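Local coordinates for endo-alpha-mannosidase (Bacteroides thetaiotaomicron, PDB 4ACY), which hydrolyses internal alpha-mannosidic linkages, probably in N-glycan-type chains, as an endo-acting glycoside hydrolase of family GH99, at residues 60-65 against 328-333; 95-100 against 335-340; 128-133 against 168-173; 133-138 against 173-178; 297-300 against 305-308. All blocks are in the same frame, centred on the assembly; numbering follows the deposited sequence. Where two conformers were deposited one is given.

Interaction 1: residues 60-65 against 328-333; sequences KHWMHP and NEWHEG
His331 reaches out from the 328-333 loop and meets two histidines of 60-65 in different ways. Its NE2 lies at the rim of the His61 ring, 2.8 Å from His61 ND1, and the nearly straight hydrogen bond (172°) joins the imidazoles rim to rim, neither lying over the other's face. Either nitrogen could be the donor. His64 comes instead over one face of His331, its CD2 3.6 Å from His331 CE1, with the two ring planes 44° apart. Its CG stands anti to the backbone N (chi1 -165°), which carries the imidazole toward His331, while His64 ND1 donates to Pro65 O at 2.7 Å, on a lone pair in the carbonyl plane, and so fixes the ring's rotation. With an alanine here, that face of His331 would probably lose cover and Pro65 O this donor. Alongside, Trp62 bends back so that its CH2 lies over a face of the Trp330 indole, 3.9 Å from Trp330 CD1; its NE1 bonds elsewhere, to Tyr97 O. His331 ND1 is held by Ala87 O, and His61 NE2 bonds to a glycerol, probably from the crystallisation liquor. The result is an aromatic cluster of three histidines beside the loop that follows strand 322-324, at the C-terminal ends of the TIM-barrel strands, where glycosidases of this fold carry their active sites.

Interaction 2: residues 95-100 against 335-340; sequences GTYSSN and QIEPAV
Tyr97 and Glu337 reach toward each other from opposite directions and meet in a single hydrogen bond between two loops. The tyrosine leaves its backbone with CG between the N and the carbonyl carbon (chi1 60°), which turns the ring toward the acid. Along the ring's near side, CD2 is the first atom to sense the carboxylate, 4.1 Å from Glu337 OE2. CE2 comes closer, with Glu337 OE2 at 3.3 Å. At CZ the nearer oxygen has changed, Glu337 OE1 now lying 3.5 Å away. The tip then closes the approach: Tyr97 OH donates to Glu337 OE1 at 2.7 Å, and the acceptor uses its syn lone pair, on the side of the other oxygen. Ring and carboxylate planes stand 43° apart, so the acid is neither stacked on the phenol nor level with it. Glu337 itself is stretched out beyond CG, with chi2 at 180°, and delivers its carboxylate at full length. Each end of the bond has a further partner, since Tyr97 OH also accepts from Asn328 ND2 and Glu337 OE1 also takes the Trp330 indole N-H. Two donors thus grip one buried oxygen and hold the carboxylate in place. Trp62 and His108 meet the phenol ring edge-to-face. The pair is walled by helix 102-115, where Ile104 touches Tyr97 and both His108 and Met111 touch Glu337, while the adjoining Ile336 and Pro338 rest on helix 359-376.

Interaction 3: residues 128-133 against 168-173; sequences SDYGNQ and IQYIVD
Tyr130 lays its ring on that of Tyr170 in an offset stack, centroids 4.0 Å apart and planes only 8° from parallel. The side chains slide past each other in opposite directions, so Tyr130 CD1 sits over the centre of the Tyr170 ring, whereas Tyr170 CG lies toward the rim of its partner, 3.6 Å from Tyr130 CE1. Tyr130 CB adds a CH-pi contact to the same face of Tyr170. The Tyr170 CG lies anti to the backbone N (chi1 -178°), and the side chain extends far enough for its OH to meet Gly131 N at 2.7 Å, in a bent, weak hydrogen bond. A leucine in its place has no flat ring or hydroxyl, and would probably leave Tyr130 freer to turn and Gly131 N without this acceptor. In the TIM barrel the contact joins the loop after strand 117-124 to helix 161-175, which follows the next strand of the barrel. The loop makes a type II beta turn from Asp129 to Asn132, with Gly131 at its positive-phi position. Asp129 O accepts twice from Asn132, from its backbone N and from ND2, the latter at 2.7 Å in the carbonyl plane. Asn132 also N-caps helix 133-145, its OD1 accepting from Val135 N.

Interaction 4: residues 133-138 against 173-178; sequences QSVSLL and DTYGDH
Two consecutive outer helices of the TIM barrel meet here, Val135 and Ser136 near the start of helix 133-145 facing Tyr175 near the end of helix 161-175. These are the helices that follow strands 117-124 and 148-153, and the aromatic side chain of one bridges the groove to the other. Val135 CG1 is the principal point of touch. It stands anti to the backbone N (chi1 177°), a position that presents this methyl to one face of the phenol ring, 3.8 Å from the centroid of Tyr175 and 20° off the ring normal, a CH-pi contact. Its nearest single atom is Tyr175 CZ, at 3.6 Å, so the methyl lies toward the hydroxyl-bearing rim. Thr174 CG2 covers the opposite face, leaving the ring sandwiched between two methyl groups. Phe151 of the inner strand also meets it, and Leu139 and Trp124 border it. A type I beta turn runs from Tyr175 to His178, whose N donates to Tyr175 O. Polar atoms meet at the ring's edge rather than over it. Ser136 OG lies near the ring plane, 4.1 Å from Tyr175 CE1. Ser136 OG and Tyr175 OH are 5.0 Å apart, too far for a direct bond, and a water closes the distance between them. That water sits in the plane of the ring, 2.6 Å from Tyr175 OH and 2.9 Å from Ser136 OG.

Interaction 5: residues 297-300 against 305-308; sequences TTRD and KYYD
The loop 297-300, which follows barrel strand 276-281 and leads into helix 305-316, runs past that helix's first turn, coming nearest where the CA atoms of Asp300 and Tyr306 are 7.2 Å apart. With CG of Tyr306 opposite the backbone N (chi1 -179°), the ring points toward the loop. There Arg299 CB packs obliquely against it, 3.5 Å from Tyr306 CE2, and Arg299 CG lies 3.6 Å from Tyr306 OH. At the root of the tyrosine, Asp300 O approaches Tyr306 CB to 3.5 Å. The arginine bends at chi2 (-75°), which swings its end away from the ring, and the guanidinium plane stands 69° from that of the phenol. Arg299 NH1 turns back to Thr298 O at 2.9 Å, donating from well above the carbonyl plane rather than on a lone pair. Ser296 O also accepts from NH1, and Thr252 O from NH2. The phenol OH is occupied as well, by Ala250 O and Thr252 N, so the tips of both side chains hold on to the 250-252 region. Between the two segments, methylenes, ring and the Asp300 carbonyl are in van der Waals touch with no hydrogen bond across, and the guanidinium is probably satisfied mainly by backbone carbonyls.

Overall arrangement
Interactions 1 and 2 form one buried cluster, centres about 10 Å apart, tied by indole N-H bonds that run from the first to the second; both use the long loop after strand 322-324, and their chemistry is strongly polar within aromatic surroundings. Interactions 3 and 4 share helix 161-175 and lie about 8 Å apart between centres, but the first is a surface ring stack and the second a buried methyl-on-ring contact with a bridging water. Asn100 packs on Ser134, linking interaction 2 to interaction 4. Interaction 5, largely apolar and at the surface, lies across the chain's centre from interactions 3 and 4, yet its Tyr307 touches Ile336 of interaction 2.

Interaction 1: residues 60-65 against 328-333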
# COMPACT_ATOMS: atom_id res chain seq x y z
N LYS A 60 -13.66 -9.61 10.29
CA LYS A 60 -13.61 -8.92 9.02
C LYS A 60 -12.24 -9.14 8.43
O LYS A 60 -11.22 -8.90 9.07
CB LYS A 60 -13.89 -7.42 9.19
CG LYS A 60 -15.25 -7.10 9.74
CD LYS A 60 -15.44 -5.58 9.82
CE LYS A 60 -16.80 -5.21 10.41
NZ LYS A 60 -16.79 -3.82 10.98
N HIS A 61 -12.21 -9.62 7.19
CA HIS A 61 -10.97 -9.91 6.46
C HIS A 61 -10.14 -11.12 6.90
O HIS A 61 -9.59 -11.84 6.06
CB HIS A 61 -10.11 -8.65 6.26
CG HIS A 61 -10.49 -7.88 5.03
ND1 HIS A 61 -9.82 -8.04 3.83
CD2 HIS A 61 -11.49 -7.00 4.80
CE1 HIS A 61 -10.39 -7.27 2.92
NE2 HIS A 61 -11.40 -6.63 3.48
N TRP A 62 -10.04 -11.36 8.21
CA TRP A 62 -9.43 -12.61 8.67
C TRP A 62 -10.29 -13.78 8.19
O TRP A 62 -9.78 -14.87 7.96
CB TRP A 62 -9.27 -12.64 10.20
CG TRP A 62 -8.53 -11.46 10.72
CD1 TRP A 62 -9.01 -10.50 11.58
CD2 TRP A 62 -7.16 -11.10 10.44
NE1 TRP A 62 -8.03 -9.57 11.84
CE2 TRP A 62 -6.90 -9.90 11.14
CE3 TRP A 62 -6.16 -11.64 9.63
CZ2 TRP A 62 -5.66 -9.26 11.10
CZ3 TRP A 62 -4.92 -11.01 9.58
CH2 TRP A 62 -4.68 -9.82 10.30
N MSE A 63 -11.59 -13.50 8.10
CA MSE A 63 -12.52 -14.32 7.36
C MSE A 63 -12.52 -13.76 5.93
O MSE A 63 -12.63 -12.55 5.75
CB MSE A 63 -13.91 -14.21 7.99
CG MSE A 63 -15.04 -14.74 7.15
SE MSE A 63 -16.73 -14.68 8.10
CE MSE A 63 -16.79 -12.81 8.58
N HIS A 64 -12.37 -14.62 4.93
CA HIS A 64 -12.21 -14.13 3.55
C HIS A 64 -12.62 -15.23 2.57
O HIS A 64 -12.38 -16.41 2.84
CB HIS A 64 -10.75 -13.74 3.34
CG HIS A 64 -10.48 -12.91 2.12
ND1 HIS A 64 -10.38 -13.44 0.85
CD2 HIS A 64 -10.23 -11.59 1.99
CE1 HIS A 64 -10.11 -12.48 -0.01
NE2 HIS A 64 -10.00 -11.34 0.66
N PRO A 65 -13.23 -14.84 1.43
CA PRO A 65 -13.53 -15.89 0.45
C PRO A 65 -12.26 -16.45 -0.18
O PRO A 65 -11.19 -15.84 -0.11
CB PRO A 65 -14.37 -15.17 -0.63
CG PRO A 65 -14.73 -13.86 -0.11
CD PRO A 65 -13.83 -13.55 1.08
N ASN A 328 0.83 -4.27 5.88
CA ASN A 328 -0.03 -5.32 6.43
C ASN A 328 -1.11 -5.83 5.48
O ASN A 328 -2.28 -5.95 5.87
CB ASN A 328 -0.66 -4.88 7.77
CG ASN A 328 -1.61 -3.68 7.62
OD1 ASN A 328 -1.51 -2.90 6.67
ND2 ASN A 328 -2.53 -3.54 8.59
N GLU A 329 -0.70 -6.13 4.25
CA GLU A 329 -1.60 -6.84 3.34
C GLU A 329 -1.33 -8.32 3.57
O GLU A 329 -0.58 -8.98 2.83
CB GLU A 329 -1.32 -6.45 1.88
CG GLU A 329 -2.59 -6.26 1.00
CD GLU A 329 -3.47 -7.52 0.87
OE1 GLU A 329 -3.30 -8.47 1.65
OE2 GLU A 329 -4.36 -7.53 -0.03
N TRP A 330 -1.92 -8.83 4.65
CA TRP A 330 -1.70 -10.19 5.11
C TRP A 330 -2.16 -11.21 4.08
O TRP A 330 -1.51 -12.26 3.91
CB TRP A 330 -2.36 -10.43 6.48
CG TRP A 330 -1.59 -9.77 7.58
CD1 TRP A 330 -1.78 -8.51 8.07
CD2 TRP A 330 -0.46 -10.31 8.30
NE1 TRP A 330 -0.87 -8.24 9.06
CE2 TRP A 330 -0.04 -9.32 9.21
CE3 TRP A 330 0.23 -11.53 8.25
CZ2 TRP A 330 1.04 -9.52 10.09
CZ3 TRP A 330 1.30 -11.73 9.13
CH2 TRP A 330 1.69 -10.72 10.03
N HIS A 331 -3.23 -10.91 3.35
CA HIS A 331 -3.76 -11.90 2.40
C HIS A 331 -2.75 -12.22 1.34
O HIS A 331 -2.76 -13.32 0.79
CB HIS A 331 -5.04 -11.42 1.69
CG HIS A 331 -6.08 -10.89 2.61
ND1 HIS A 331 -6.65 -11.63 3.63
CD2 HIS A 331 -6.70 -9.68 2.63
CE1 HIS A 331 -7.54 -10.89 4.26
NE2 HIS A 331 -7.60 -9.71 3.66
N GLU A 332 -1.87 -11.26 1.04
CA GLU A 332 -0.94 -11.42 -0.08
C GLU A 332 0.49 -11.71 0.36
O GLU A 332 1.39 -11.82 -0.47
CB GLU A 332 -0.99 -10.19 -0.99
CG GLU A 332 -2.36 -10.09 -1.67
CD GLU A 332 -2.44 -9.01 -2.71
OE1 GLU A 332 -1.65 -8.04 -2.66
OE2 GLU A 332 -3.36 -9.12 -3.57
N GLY A 333 0.68 -11.87 1.66
CA GLY A 333 1.98 -12.31 2.18
C GLY A 333 3.07 -11.29 1.92
O GLY A 333 4.25 -11.64 1.80

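Interaction 2: residues 95-100 against 335-340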
# COMPACT_ATOMS: atom_id res chain seq x y z
N GLY A 95 -2.23 -11.19 16.32
CA GLY A 95 -3.37 -12.07 16.16
C GLY A 95 -4.38 -11.55 15.17
O GLY A 95 -4.03 -10.79 14.26
N THR A 96 -5.63 -11.96 15.35
CA THR A 96 -6.74 -11.51 14.50
C THR A 96 -7.22 -10.17 15.00
O THR A 96 -8.29 -10.05 15.61
CB THR A 96 -7.91 -12.53 14.44
OG1 THR A 96 -8.30 -12.93 15.77
CG2 THR A 96 -7.48 -13.74 13.64
N TYR A 97 -6.40 -9.16 14.76
CA TYR A 97 -6.65 -7.85 15.34
C TYR A 97 -7.71 -7.05 14.64
O TYR A 97 -8.07 -7.32 13.49
CB TYR A 97 -5.37 -7.05 15.41
CG TYR A 97 -4.66 -6.75 14.10
CD1 TYR A 97 -5.11 -5.72 13.25
CD2 TYR A 97 -3.49 -7.42 13.75
CE1 TYR A 97 -4.43 -5.41 12.08
CE2 TYR A 97 -2.80 -7.10 12.59
CZ TYR A 97 -3.27 -6.09 11.76
OH TYR A 97 -2.57 -5.79 10.61
N SER A 98 -8.21 -6.03 15.33
CA SER A 98 -9.14 -5.08 14.71
C SER A 98 -8.43 -3.78 14.36
O SER A 98 -7.71 -3.20 15.17
CB SER A 98 -10.29 -4.73 15.63
OG SER A 98 -11.05 -3.66 15.08
N SER A 99 -8.69 -3.30 13.15
CA SER A 99 -8.18 -2.01 12.70
C SER A 99 -8.81 -0.86 13.48
O SER A 99 -8.31 0.27 13.45
CB SER A 99 -8.45 -1.84 11.20
OG SER A 99 -7.73 -2.80 10.44
N ASN A 100 -9.92 -1.14 14.16
CA ASN A 100 -10.61 -0.13 14.98
C ASN A 100 -10.22 -0.14 16.45
O ASN A 100 -10.87 0.53 17.26
CB ASN A 100 -12.12 -0.27 14.84
CG ASN A 100 -12.57 -0.15 13.41
OD1 ASN A 100 -13.32 -0.98 12.90
ND2 ASN A 100 -12.06 0.88 12.73
N GLN A 335 3.44 -8.50 3.91
CA GLN A 335 3.52 -7.66 5.11
C GLN A 335 4.94 -7.57 5.68
O GLN A 335 5.68 -8.55 5.66
CB GLN A 335 2.52 -8.14 6.19
CG GLN A 335 2.89 -9.40 6.97
CD GLN A 335 2.97 -10.69 6.13
OE1 GLN A 335 2.25 -10.87 5.14
NE2 GLN A 335 3.83 -11.60 6.55
N ILE A 336 5.31 -6.38 6.15
CA ILE A 336 6.53 -6.28 6.96
C ILE A 336 6.16 -6.35 8.43
O ILE A 336 7.05 -6.52 9.29
CB ILE A 336 7.38 -5.02 6.62
CG1 ILE A 336 6.58 -3.74 6.89
CG2 ILE A 336 7.94 -5.09 5.16
CD1 ILE A 336 7.47 -2.49 6.83
N GLU A 337 4.86 -6.28 8.71
CA GLU A 337 4.33 -6.41 10.08
C GLU A 337 4.81 -7.73 10.72
O GLU A 337 4.91 -8.76 10.03
CB GLU A 337 2.81 -6.31 10.11
CG GLU A 337 2.27 -6.24 11.54
CD GLU A 337 0.79 -6.13 11.65
OE1 GLU A 337 0.08 -6.02 10.62
OE2 GLU A 337 0.31 -6.15 12.81
N PRO A 338 5.17 -7.68 12.02
CA PRO A 338 5.69 -8.89 12.64
C PRO A 338 4.74 -10.07 12.56
O PRO A 338 3.56 -9.94 12.83
CB PRO A 338 5.87 -8.46 14.11
CG PRO A 338 6.23 -7.03 14.00
CD PRO A 338 5.39 -6.49 12.86
N ALA A 339 5.32 -11.23 12.22
CA ALA A 339 4.59 -12.49 12.11
C ALA A 339 5.22 -13.47 13.10
O ALA A 339 6.41 -13.34 13.42
CB ALA A 339 4.71 -13.02 10.68
N VAL A 340 4.44 -14.44 13.57
CA VAL A 340 4.92 -15.45 14.53
C VAL A 340 4.69 -16.87 14.02
O VAL A 340 3.83 -17.10 13.17
CB VAL A 340 4.20 -15.30 15.91
CG1 VAL A 340 4.54 -13.96 16.53
CG2 VAL A 340 2.67 -15.46 15.78

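Interaction 3: residues 128-133 against 168-173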
# COMPACT_ATOMS: atom_id res chain seq x y z
N SER A 128 -18.21 4.30 1.48
CA SER A 128 -18.35 3.36 2.60
C SER A 128 -17.35 3.64 3.73
O SER A 128 -17.54 3.18 4.86
CB SER A 128 -18.20 1.91 2.12
OG SER A 128 -16.90 1.72 1.56
N ASP A 129 -16.30 4.40 3.43
CA ASP A 129 -15.26 4.74 4.40
C ASP A 129 -15.44 6.12 5.04
O ASP A 129 -14.67 6.50 5.92
CB ASP A 129 -13.86 4.63 3.77
CG ASP A 129 -13.35 3.20 3.72
OD1 ASP A 129 -14.06 2.27 4.16
OD2 ASP A 129 -12.23 2.99 3.21
N TYR A 130 -16.45 6.87 4.59
CA TYR A 130 -16.73 8.17 5.18
C TYR A 130 -16.99 8.00 6.68
O TYR A 130 -17.76 7.14 7.10
CB TYR A 130 -17.95 8.83 4.50
CG TYR A 130 -17.72 9.35 3.09
CD1 TYR A 130 -16.51 9.14 2.42
CD2 TYR A 130 -18.74 10.02 2.41
CE1 TYR A 130 -16.32 9.61 1.12
CE2 TYR A 130 -18.56 10.49 1.11
CZ TYR A 130 -17.35 10.28 0.47
OH TYR A 130 -17.16 10.75 -0.81
N GLY A 131 -16.29 8.78 7.49
CA GLY A 131 -16.49 8.78 8.93
C GLY A 131 -15.96 7.56 9.66
O GLY A 131 -16.18 7.42 10.86
N ASN A 132 -15.25 6.68 8.96
CA ASN A 132 -14.75 5.45 9.59
C ASN A 132 -13.77 5.71 10.73
O ASN A 132 -12.92 6.61 10.66
CB ASN A 132 -14.17 4.48 8.56
CG ASN A 132 -12.72 4.73 8.25
OD1 ASN A 132 -11.83 4.23 8.94
ND2 ASN A 132 -12.47 5.52 7.21
N GLN A 133 -13.89 4.89 11.76
CA GLN A 133 -13.22 5.10 13.04
C GLN A 133 -11.70 5.03 12.95
O GLN A 133 -11.00 5.80 13.61
CB GLN A 133 -13.73 4.10 14.08
N ILE A 168 -11.79 12.86 -2.92
CA ILE A 168 -10.73 13.82 -2.63
C ILE A 168 -11.30 14.94 -1.76
O ILE A 168 -10.71 15.32 -0.76
CB ILE A 168 -10.07 14.39 -3.91
CG1 ILE A 168 -9.37 13.27 -4.70
CG2 ILE A 168 -9.07 15.51 -3.57
CD1 ILE A 168 -9.05 13.64 -6.14
N GLN A 169 -12.49 15.43 -2.13
CA GLN A 169 -13.11 16.51 -1.37
C GLN A 169 -13.39 16.07 0.05
O GLN A 169 -13.12 16.80 0.99
CB GLN A 169 -14.40 16.99 -2.02
CG GLN A 169 -14.24 17.59 -3.39
CD GLN A 169 -15.59 17.83 -4.05
OE1 GLN A 169 -16.50 18.37 -3.43
NE2 GLN A 169 -15.72 17.43 -5.31
N TYR A 170 -13.93 14.86 0.20
CA TYR A 170 -14.20 14.34 1.53
C TYR A 170 -12.92 14.23 2.36
O TYR A 170 -12.89 14.63 3.53
CB TYR A 170 -14.93 12.98 1.51
CG TYR A 170 -15.22 12.51 2.92
CD1 TYR A 170 -16.38 12.92 3.59
CD2 TYR A 170 -14.29 11.73 3.62
CE1 TYR A 170 -16.62 12.52 4.90
CE2 TYR A 170 -14.52 11.34 4.92
CZ TYR A 170 -15.69 11.74 5.56
OH TYR A 170 -15.90 11.35 6.85
N ILE A 171 -11.88 13.67 1.76
CA ILE A 171 -10.62 13.43 2.46
C ILE A 171 -9.98 14.75 2.90
O ILE A 171 -9.60 14.91 4.05
CB ILE A 171 -9.66 12.58 1.59
CG1 ILE A 171 -10.16 11.13 1.53
CG2 ILE A 171 -8.22 12.66 2.11
CD1 ILE A 171 -9.53 10.28 0.42
N VAL A 172 -9.90 15.70 1.97
CA VAL A 172 -9.31 17.01 2.26
C VAL A 172 -10.15 17.79 3.29
O VAL A 172 -9.60 18.35 4.23
CB VAL A 172 -9.09 17.85 0.97
CG1 VAL A 172 -8.67 19.29 1.30
CG2 VAL A 172 -8.02 17.20 0.07
N ASP A 173 -11.47 17.79 3.13
CA ASP A 173 -12.34 18.51 4.07
C ASP A 173 -12.31 17.92 5.47
O ASP A 173 -12.37 18.65 6.45
CB ASP A 173 -13.79 18.53 3.58
CG ASP A 173 -14.00 19.44 2.39
OD1 ASP A 173 -13.10 20.24 2.06
OD2 ASP A 173 -15.07 19.33 1.76

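Interaction 4: residues 133-138 against 173-178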
# COMPACT_ATOMS: atom_id res chain seq x y z
N GLN A 133 -13.89 4.89 11.76
CA GLN A 133 -13.22 5.10 13.04
C GLN A 133 -11.70 5.03 12.95
O GLN A 133 -11.00 5.80 13.61
CB GLN A 133 -13.73 4.10 14.08
N SER A 134 -11.19 4.11 12.13
CA SER A 134 -9.76 3.79 12.10
C SER A 134 -8.93 4.94 11.56
O SER A 134 -7.83 5.19 12.04
CB SER A 134 -9.48 2.51 11.31
OG SER A 134 -9.90 2.65 9.97
N VAL A 135 -9.45 5.67 10.57
CA VAL A 135 -8.66 6.75 9.97
C VAL A 135 -8.36 7.88 10.97
O VAL A 135 -7.22 8.34 11.05
CB VAL A 135 -9.28 7.27 8.65
CG1 VAL A 135 -8.46 8.44 8.12
CG2 VAL A 135 -9.29 6.15 7.61
N SER A 136 -9.37 8.30 11.72
CA SER A 136 -9.16 9.33 12.75
C SER A 136 -8.14 8.91 13.80
O SER A 136 -7.25 9.68 14.16
CB SER A 136 -10.49 9.69 13.41
OG SER A 136 -11.31 10.35 12.46
N LEU A 137 -8.27 7.67 14.26
CA LEU A 137 -7.33 7.11 15.23
C LEU A 137 -5.92 7.02 14.66
O LEU A 137 -4.95 7.28 15.38
CB LEU A 137 -7.76 5.71 15.69
CG LEU A 137 -9.10 5.51 16.39
CD1 LEU A 137 -9.38 4.01 16.53
CD2 LEU A 137 -9.11 6.20 17.74
N LEU A 138 -5.79 6.63 13.39
CA LEU A 138 -4.48 6.54 12.76
C LEU A 138 -3.81 7.91 12.73
O LEU A 138 -2.64 8.03 13.08
CB LEU A 138 -4.59 5.95 11.34
CG LEU A 138 -3.29 5.44 10.74
CD1 LEU A 138 -2.72 4.30 11.57
CD2 LEU A 138 -3.50 5.01 9.30
N ASP A 173 -11.47 17.79 3.13
CA ASP A 173 -12.34 18.51 4.07
C ASP A 173 -12.31 17.92 5.47
O ASP A 173 -12.37 18.65 6.45
CB ASP A 173 -13.79 18.53 3.58
CG ASP A 173 -14.00 19.44 2.39
OD1 ASP A 173 -13.10 20.24 2.06
OD2 ASP A 173 -15.07 19.33 1.76
N THR A 174 -12.25 16.60 5.56
CA THR A 174 -12.35 15.94 6.84
C THR A 174 -11.01 15.80 7.56
O THR A 174 -10.93 15.96 8.77
CB THR A 174 -13.01 14.55 6.69
OG1 THR A 174 -14.20 14.67 5.90
CG2 THR A 174 -13.33 13.95 8.05
N TYR A 175 -9.95 15.50 6.80
CA TYR A 175 -8.66 15.18 7.39
C TYR A 175 -7.57 16.19 7.09
O TYR A 175 -6.50 16.14 7.70
CB TYR A 175 -8.18 13.81 6.90
CG TYR A 175 -9.21 12.74 7.10
CD1 TYR A 175 -9.71 12.44 8.37
CD2 TYR A 175 -9.69 12.01 6.01
CE1 TYR A 175 -10.65 11.45 8.55
CE2 TYR A 175 -10.63 11.02 6.18
CZ TYR A 175 -11.11 10.75 7.44
OH TYR A 175 -12.04 9.75 7.60
N GLY A 176 -7.83 17.09 6.15
CA GLY A 176 -6.79 18.00 5.63
C GLY A 176 -6.18 18.96 6.63
O GLY A 176 -5.02 19.37 6.48
N ASP A 177 -6.96 19.32 7.65
CA ASP A 177 -6.47 20.17 8.74
C ASP A 177 -5.69 19.41 9.81
O ASP A 177 -5.10 20.02 10.70
CB ASP A 177 -7.65 20.88 9.42
CG ASP A 177 -8.29 21.94 8.56
OD1 ASP A 177 -7.82 22.20 7.44
OD2 ASP A 177 -9.28 22.54 9.03
N HIS A 178 -5.71 18.08 9.75
CA HIS A 178 -5.04 17.28 10.78
C HIS A 178 -3.52 17.44 10.76
O HIS A 178 -2.91 17.41 9.69
CB HIS A 178 -5.42 15.80 10.67
CG HIS A 178 -5.16 15.04 11.93
ND1 HIS A 178 -6.16 14.66 12.79
CD2 HIS A 178 -4.00 14.62 12.48
CE1 HIS A 178 -5.63 14.02 13.82
NE2 HIS A 178 -4.32 13.98 13.66
O HOH W 1 -12.72 9.38 10.12

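Interaction 5: residues 297-300 against 305-308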
# COMPACT_ATOMS: atom_id res chain seq x y z
N THR A 297 2.81 -16.55 -8.71
CA THR A 297 3.13 -15.21 -8.21
C THR A 297 3.94 -15.29 -6.89
O THR A 297 4.56 -14.31 -6.46
CB THR A 297 1.84 -14.38 -7.99
OG1 THR A 297 1.02 -14.43 -9.16
CG2 THR A 297 2.18 -12.91 -7.70
N THR A 298 3.96 -16.46 -6.27
CA THR A 298 4.71 -16.64 -5.02
C THR A 298 6.19 -16.25 -5.18
O THR A 298 6.84 -16.61 -6.17
CB THR A 298 4.60 -18.09 -4.50
OG1 THR A 298 3.23 -18.37 -4.14
CG2 THR A 298 5.50 -18.31 -3.26
N ARG A 299 6.70 -15.48 -4.23
CA ARG A 299 8.13 -15.14 -4.21
C ARG A 299 8.62 -15.38 -2.80
O ARG A 299 8.17 -14.72 -1.87
CB ARG A 299 8.34 -13.66 -4.60
CG ARG A 299 7.83 -13.27 -6.00
CD ARG A 299 8.72 -13.78 -7.14
NE ARG A 299 8.16 -13.32 -8.42
CZ ARG A 299 7.25 -13.99 -9.13
NH1 ARG A 299 6.81 -15.17 -8.72
NH2 ARG A 299 6.78 -13.48 -10.27
N ASP A 300 9.54 -16.35 -2.62
CA ASP A 300 10.05 -16.66 -1.27
C ASP A 300 10.88 -15.52 -0.70
O ASP A 300 11.58 -14.82 -1.43
CB ASP A 300 10.93 -17.92 -1.27
CG ASP A 300 10.20 -19.17 -1.73
OD1 ASP A 300 8.94 -19.24 -1.70
OD2 ASP A 300 10.93 -20.11 -2.12
N LYS A 305 16.67 -11.86 1.79
CA LYS A 305 17.39 -11.56 0.55
C LYS A 305 16.51 -10.92 -0.52
O LYS A 305 16.95 -10.03 -1.25
CB LYS A 305 18.06 -12.81 -0.03
CG LYS A 305 18.98 -12.49 -1.20
CD LYS A 305 19.65 -13.74 -1.77
CE LYS A 305 20.63 -13.37 -2.87
NZ LYS A 305 19.94 -12.91 -4.11
N TYR A 306 15.26 -11.38 -0.61
CA TYR A 306 14.34 -10.86 -1.62
C TYR A 306 14.10 -9.38 -1.37
O TYR A 306 14.19 -8.57 -2.30
CB TYR A 306 13.03 -11.63 -1.54
CG TYR A 306 12.01 -11.19 -2.57
CD1 TYR A 306 11.13 -10.16 -2.28
CD2 TYR A 306 11.94 -11.80 -3.82
CE1 TYR A 306 10.18 -9.74 -3.22
CE2 TYR A 306 10.99 -11.40 -4.76
CZ TYR A 306 10.12 -10.37 -4.45
OH TYR A 306 9.17 -9.98 -5.36
N TYR A 307 13.83 -9.03 -0.12
CA TYR A 307 13.59 -7.65 0.27
C TYR A 307 14.83 -6.79 0.00
O TYR A 307 14.73 -5.73 -0.59
CB TYR A 307 13.25 -7.60 1.75
CG TYR A 307 12.59 -6.33 2.26
CD1 TYR A 307 11.64 -5.64 1.49
CD2 TYR A 307 12.87 -5.86 3.55
CE1 TYR A 307 11.00 -4.49 1.98
CE2 TYR A 307 12.24 -4.72 4.06
CZ TYR A 307 11.31 -4.04 3.27
OH TYR A 307 10.66 -2.92 3.75
N ASP A 308 15.99 -7.27 0.45
CA ASP A 308 17.26 -6.57 0.19
C ASP A 308 17.46 -6.26 -1.28
O ASP A 308 17.81 -5.14 -1.64
CB ASP A 308 18.46 -7.39 0.66
CG ASP A 308 18.59 -7.46 2.16
OD1 ASP A 308 17.83 -6.79 2.91
OD2 ASP A 308 19.47 -8.23 2.61